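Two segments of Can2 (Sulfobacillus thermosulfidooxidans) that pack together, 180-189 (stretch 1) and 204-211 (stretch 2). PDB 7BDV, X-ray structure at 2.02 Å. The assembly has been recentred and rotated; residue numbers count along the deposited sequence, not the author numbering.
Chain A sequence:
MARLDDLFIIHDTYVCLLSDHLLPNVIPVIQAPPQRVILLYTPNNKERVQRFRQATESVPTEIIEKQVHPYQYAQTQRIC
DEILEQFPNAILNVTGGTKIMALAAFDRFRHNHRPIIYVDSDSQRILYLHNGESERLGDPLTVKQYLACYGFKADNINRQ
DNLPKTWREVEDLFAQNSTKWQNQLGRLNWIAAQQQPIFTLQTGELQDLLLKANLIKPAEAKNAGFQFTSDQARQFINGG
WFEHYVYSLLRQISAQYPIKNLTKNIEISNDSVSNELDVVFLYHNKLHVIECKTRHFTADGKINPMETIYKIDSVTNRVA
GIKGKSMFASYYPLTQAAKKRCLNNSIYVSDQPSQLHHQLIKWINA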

ATOM      1  N   LYS A 180      13.653  -6.313  32.016  1.00 49.15           N
ATOM      2  CA  LYS A 180      14.706  -6.000  33.022  1.00 47.48           C
ATOM      3  C   LYS A 180      16.093  -5.895  32.349  1.00 49.30           C
ATOM      4  O   LYS A 180      16.972  -5.191  32.919  1.00 42.89           O
ATOM      5  CB  LYS A 180      14.647  -7.006  34.175  1.00 50.35           C
ATOM      6  CG  LYS A 180      15.667  -8.144  34.146  1.00 52.99           C
ATOM      7  CD  LYS A 180      15.466  -9.105  35.272  1.00 49.98           C
ATOM      8  CE  LYS A 180      16.497 -10.206  35.302  1.00 48.75           C
ATOM      9  NZ  LYS A 180      16.085 -11.256  36.259  1.00 49.80           N
ATOM     10  N   TRP A 181      16.301  -6.507  31.170  1.00 38.86           N
ATOM     11  CA  TRP A 181      17.598  -6.452  30.438  1.00 41.40           C
ATOM     12  C   TRP A 181      17.481  -5.571  29.196  1.00 44.56           C
ATOM     13  O   TRP A 181      18.367  -5.641  28.342  1.00 44.20           O
ATOM     14  CB  TRP A 181      18.075  -7.872  30.079  1.00 43.77           C
ATOM     15  CG  TRP A 181      18.550  -8.677  31.242  1.00 41.00           C
ATOM     16  CD1 TRP A 181      18.804  -8.222  32.504  1.00 42.84           C
ATOM     17  CD2 TRP A 181      18.868 -10.078  31.249  1.00 42.06           C
ATOM     18  NE1 TRP A 181      19.229  -9.251  33.301  1.00 44.86           N
ATOM     19  CE2 TRP A 181      19.275 -10.402  32.561  1.00 39.94           C
ATOM     20  CE3 TRP A 181      18.812 -11.096  30.290  1.00 41.55           C
ATOM     21  CZ2 TRP A 181      19.641 -11.697  32.930  1.00 40.74           C
ATOM     22  CZ3 TRP A 181      19.166 -12.378  30.659  1.00 42.54           C
ATOM     23  CH2 TRP A 181      19.591 -12.670  31.959  1.00 42.91           C
ATOM     24  N   GLN A 182      16.417  -4.779  29.097  1.00 46.60           N
ATOM     25  CA  GLN A 182      16.035  -3.965  27.915  1.00 47.43           C
ATOM     26  C   GLN A 182      17.243  -3.191  27.397  1.00 47.98           C
ATOM     27  O   GLN A 182      17.609  -3.374  26.212  1.00 43.28           O
ATOM     28  CB  GLN A 182      14.903  -3.017  28.345  1.00 58.91           C
ATOM     29  CG  GLN A 182      14.354  -2.158  27.221  1.00 61.92           C
ATOM     30  CD  GLN A 182      14.115  -3.027  26.010  1.00 70.29           C
ATOM     31  OE1 GLN A 182      14.596  -2.742  24.910  1.00 78.35           O
ATOM     32  NE2 GLN A 182      13.420  -4.138  26.229  1.00 66.36           N
ATOM     33  N   ASN A 183      17.839  -2.367  28.265  1.00 42.06           N
ATOM     34  CA  ASN A 183      18.952  -1.444  27.933  1.00 45.08           C
ATOM     35  C   ASN A 183      20.221  -2.246  27.615  1.00 45.82           C
ATOM     36  O   ASN A 183      20.882  -1.904  26.644  1.00 43.10           O
ATOM     37  CB  ASN A 183      19.167  -0.423  29.051  1.00 46.10           C
ATOM     38  CG  ASN A 183      17.990   0.519  29.198  1.00 51.99           C
ATOM     39  OD1 ASN A 183      17.249   0.754  28.246  1.00 58.67           O
ATOM     40  ND2 ASN A 183      17.798   1.059  30.387  1.00 61.52           N
ATOM     41  N   GLN A 184      20.544  -3.270  28.400  1.00 40.67           N
ATOM     42  CA  GLN A 184      21.791  -4.047  28.229  1.00 43.42           C
ATOM     43  C   GLN A 184      21.730  -4.755  26.873  1.00 41.39           C
ATOM     44  O   GLN A 184      22.733  -4.726  26.132  1.00 42.58           O
ATOM     45  CB  GLN A 184      22.005  -5.034  29.379  1.00 50.45           C
ATOM     46  CG  GLN A 184      22.197  -4.378  30.750  1.00 55.99           C
ATOM     47  CD  GLN A 184      20.935  -4.110  31.557  1.00 60.81           C
ATOM     48  OE1 GLN A 184      19.839  -3.872  31.037  1.00 56.33           O
ATOM     49  NE2 GLN A 184      21.088  -4.083  32.872  1.00 66.42           N
ATOM     50  N   LEU A 185      20.592  -5.366  26.562  1.00 40.43           N
ATOM     51  CA  LEU A 185      20.389  -6.165  25.322  1.00 44.82           C
ATOM     52  C   LEU A 185      20.339  -5.231  24.110  1.00 45.97           C
ATOM     53  O   LEU A 185      20.930  -5.570  23.079  1.00 44.43           O
ATOM     54  CB  LEU A 185      19.115  -7.001  25.454  1.00 42.89           C
ATOM     55  CG  LEU A 185      19.277  -8.303  26.232  1.00 48.05           C
ATOM     56  CD1 LEU A 185      17.966  -9.066  26.280  1.00 48.57           C
ATOM     57  CD2 LEU A 185      20.380  -9.186  25.642  1.00 50.41           C
ATOM     58  N   GLY A 186      19.675  -4.079  24.251  1.00 41.11           N
ATOM     59  CA  GLY A 186      19.633  -3.033  23.221  1.00 39.61           C
ATOM     60  C   GLY A 186      21.022  -2.563  22.862  1.00 41.79           C
ATOM     61  O   GLY A 186      21.351  -2.538  21.651  1.00 35.51           O
ATOM     62  N   ARG A 187      21.817  -2.245  23.881  1.00 37.23           N
ATOM     63  CA  ARG A 187      23.223  -1.780  23.773  1.00 40.11           C
ATOM     64  C   ARG A 187      24.059  -2.859  23.074  1.00 37.01           C
ATOM     65  O   ARG A 187      24.820  -2.484  22.170  1.00 40.87           O
ATOM     66  CB  ARG A 187      23.768  -1.460  25.171  1.00 41.61           C
ATOM     67  CG  ARG A 187      25.209  -0.977  25.189  1.00 43.19           C
ATOM     68  CD  ARG A 187      25.720  -0.621  26.570  1.00 44.58           C
ATOM     69  NE  ARG A 187      27.161  -0.395  26.456  1.00 44.08           N
ATOM     70  CZ  ARG A 187      28.097  -1.322  26.618  1.00 42.97           C
ATOM     71  NH1 ARG A 187      27.784  -2.552  26.964  1.00 41.78           N
ATOM     72  NH2 ARG A 187      29.365  -1.019  26.448  1.00 48.89           N
ATOM     73  N   LEU A 188      23.950  -4.126  23.475  1.00 33.24           N
ATOM     74  CA  LEU A 188      24.724  -5.220  22.831  1.00 37.08           C
ATOM     75  C   LEU A 188      24.291  -5.372  21.370  1.00 33.22           C
ATOM     76  O   LEU A 188      25.168  -5.642  20.547  1.00 32.91           O
ATOM     77  CB  LEU A 188      24.527  -6.522  23.612  1.00 39.43           C
ATOM     78  CG  LEU A 188      25.152  -6.545  24.996  1.00 44.69           C
ATOM     79  CD1 LEU A 188      24.853  -7.871  25.700  1.00 48.21           C
ATOM     80  CD2 LEU A 188      26.648  -6.324  24.902  1.00 48.30           C
ATOM     81  N   ASN A 189      22.996  -5.200  21.053  1.00 35.37           N
ATOM     82  CA  ASN A 189      22.438  -5.249  19.669  1.00 37.49           C
ATOM     83  C   ASN A 189      23.157  -4.206  18.816  1.00 40.97           C
ATOM     84  O   ASN A 189      23.557  -4.511  17.676  1.00 34.23           O
ATOM     85  CB  ASN A 189      20.928  -4.970  19.625  1.00 38.06           C
ATOM     86  CG  ASN A 189      20.167  -5.620  18.485  1.00 35.72           C
ATOM     87  OD1 ASN A 189      19.061  -6.083  18.712  1.00 35.37           O
ATOM     88  ND2 ASN A 189      20.697  -5.663  17.271  1.00 32.65           N
ATOM     89  N   GLY A 204      27.321  -9.117  36.341  1.00 51.81           N
ATOM     90  CA  GLY A 204      25.893  -9.380  36.621  1.00 54.82           C
ATOM     91  C   GLY A 204      25.423 -10.682  36.008  1.00 51.02           C
ATOM     92  O   GLY A 204      26.238 -11.357  35.358  1.00 51.48           O
ATOM     93  N   GLU A 205      24.143 -11.014  36.194  1.00 51.43           N
ATOM     94  CA  GLU A 205      23.480 -12.223  35.627  1.00 50.95           C
ATOM     95  C   GLU A 205      23.748 -12.311  34.118  1.00 47.82           C
ATOM     96  O   GLU A 205      24.044 -13.436  33.637  1.00 47.24           O
ATOM     97  CB  GLU A 205      21.973 -12.206  35.880  1.00 46.49           C
ATOM     98  N   LEU A 206      23.672 -11.182  33.391  1.00 48.59           N
ATOM     99  CA  LEU A 206      23.719 -11.181  31.904  1.00 45.23           C
ATOM    100  C   LEU A 206      25.129 -11.576  31.448  1.00 43.34           C
ATOM    101  O   LEU A 206      25.239 -12.429  30.541  1.00 45.42           O
ATOM    102  CB  LEU A 206      23.289  -9.820  31.351  1.00 45.28           C
ATOM    103  CG  LEU A 206      23.243  -9.722  29.821  1.00 43.80           C
ATOM    104  CD1 LEU A 206      22.444 -10.871  29.216  1.00 44.15           C
ATOM    105  CD2 LEU A 206      22.652  -8.401  29.375  1.00 45.82           C
ATOM    106  N   GLN A 207      26.160 -10.990  32.049  1.00 46.93           N
ATOM    107  CA  GLN A 207      27.583 -11.280  31.729  1.00 53.30           C
ATOM    108  C   GLN A 207      27.892 -12.761  31.991  1.00 57.49           C
ATOM    109  O   GLN A 207      28.527 -13.387  31.116  1.00 50.02           O
ATOM    110  CB  GLN A 207      28.537 -10.406  32.540  1.00 57.36           C
ATOM    111  CG  GLN A 207      29.965 -10.505  32.032  1.00 59.28           C
ATOM    112  CD  GLN A 207      30.993 -10.128  33.066  1.00 57.95           C
ATOM    113  OE1 GLN A 207      31.740 -10.979  33.548  1.00 57.49           O
ATOM    114  NE2 GLN A 207      31.033  -8.843  33.399  1.00 57.12           N
ATOM    115  N   ASP A 208      27.470 -13.283  33.148  1.00 54.63           N
ATOM    116  CA  ASP A 208      27.629 -14.713  33.537  1.00 54.75           C
ATOM    117  C   ASP A 208      26.988 -15.590  32.467  1.00 52.46           C
ATOM    118  O   ASP A 208      27.645 -16.558  32.020  1.00 46.26           O
ATOM    119  CB  ASP A 208      26.989 -15.034  34.893  1.00 61.47           C
ATOM    120  CG  ASP A 208      27.603 -14.326  36.092  1.00 72.32           C
ATOM    121  OD1 ASP A 208      28.750 -13.830  35.974  1.00 82.23           O
ATOM    122  OD2 ASP A 208      26.922 -14.264  37.140  1.00 84.67           O
ATOM    123  N   LEU A 209      25.755 -15.248  32.073  1.00 46.09           N
ATOM    124  CA  LEU A 209      24.962 -16.031  31.091  1.00 52.81           C
ATOM    125  C   LEU A 209      25.712 -16.100  29.748  1.00 49.78           C
ATOM    126  O   LEU A 209      25.853 -17.207  29.199  1.00 49.99           O
ATOM    127  CB  LEU A 209      23.587 -15.372  30.944  1.00 55.88           C
ATOM    128  CG  LEU A 209      22.594 -16.062  30.011  1.00 56.55           C
ATOM    129  CD1 LEU A 209      22.439 -17.543  30.346  1.00 58.34           C
ATOM    130  CD2 LEU A 209      21.246 -15.352  30.083  1.00 63.16           C
ATOM    131  N   LEU A 210      26.162 -14.955  29.236  1.00 42.98           N
ATOM    132  CA  LEU A 210      26.831 -14.851  27.910  1.00 46.18           C
ATOM    133  C   LEU A 210      28.180 -15.590  27.958  1.00 46.90           C
ATOM    134  O   LEU A 210      28.525 -16.254  26.959  1.00 41.66           O
ATOM    135  CB  LEU A 210      27.007 -13.375  27.551  1.00 42.70           C
ATOM    136  CG  LEU A 210      25.721 -12.594  27.308  1.00 44.11           C
ATOM    137  CD1 LEU A 210      26.008 -11.109  27.253  1.00 47.36           C
ATOM    138  CD2 LEU A 210      25.041 -13.043  26.028  1.00 48.09           C
ATOM    139  N   LEU A 211      28.906 -15.485  29.080  1.00 44.72           N
ATOM    140  CA  LEU A 211      30.184 -16.223  29.304  1.00 44.95           C
ATOM    141  C   LEU A 211      29.915 -17.731  29.320  1.00 49.71           C
ATOM    142  O   LEU A 211      30.580 -18.429  28.541  1.00 53.32           O
ATOM    143  CB  LEU A 211      30.838 -15.732  30.595  1.00 47.12           C
ATOM    144  CG  LEU A 211      31.591 -14.394  30.462  1.00 48.00           C
ATOM    145  CD1 LEU A 211      31.959 -13.835  31.840  1.00 45.65           C
ATOM    146  CD2 LEU A 211      32.840 -14.525  29.584  1.00 51.55           C
TER

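Two helices, 182-189 and 205-211, lean against each other with their N-to-C directions 47° apart. Their axes come no closer than 11.8 Å, a spacing wide enough for large side chains to fill the space between the backbones. Each begins at an N-cap residue, W181 or G204, and its backbone is held by i to i+4 hydrogen bonds, such as L185 N to W181 O at 2.9 Å and L210 N to L206 O at 3.0 Å. Across the interface no hydrogen bond is found among the modelled atoms, so the contact described here rests on shape and apolar surface.

L206 is the central bump. Its CA lies 7.9 Å from the CA of W181, and its forked side chain (chi1 t, chi2 p) enters the hollow lined by W181, Q184, L185 and L188. One methyl, CD1, sits over a face of the indole, 4.0 Å from the centroid of the six-membered ring and 22° off its normal, a CH-pi contact in which weakly polarised C-H groups meet the electron-rich ring. L206 CD2 lies 3.4 Å from Q184 CB and 4.3 Å from L188 CD1. Both L206 methyls come about equally near L185 CD2, with L206 CD2 at 4.4 Å, so the forked side chain fills the hollow.

The broad, flat indole offers further surface to the second helix. E205 CB meets its edge, 3.8 Å from W181 CZ2, while L209 CD2 approaches W181 CH2 obliquely at 3.7 Å. E205 is modelled only to CB, so its carboxylate cannot be placed. Q184 suits the margin: its aliphatic CB packs against leucine, while the end of its side chain leads away. Further along, L188 CD1 meets L210 CD1 at 3.8 Å, extending the apolar seam with two buried leucines.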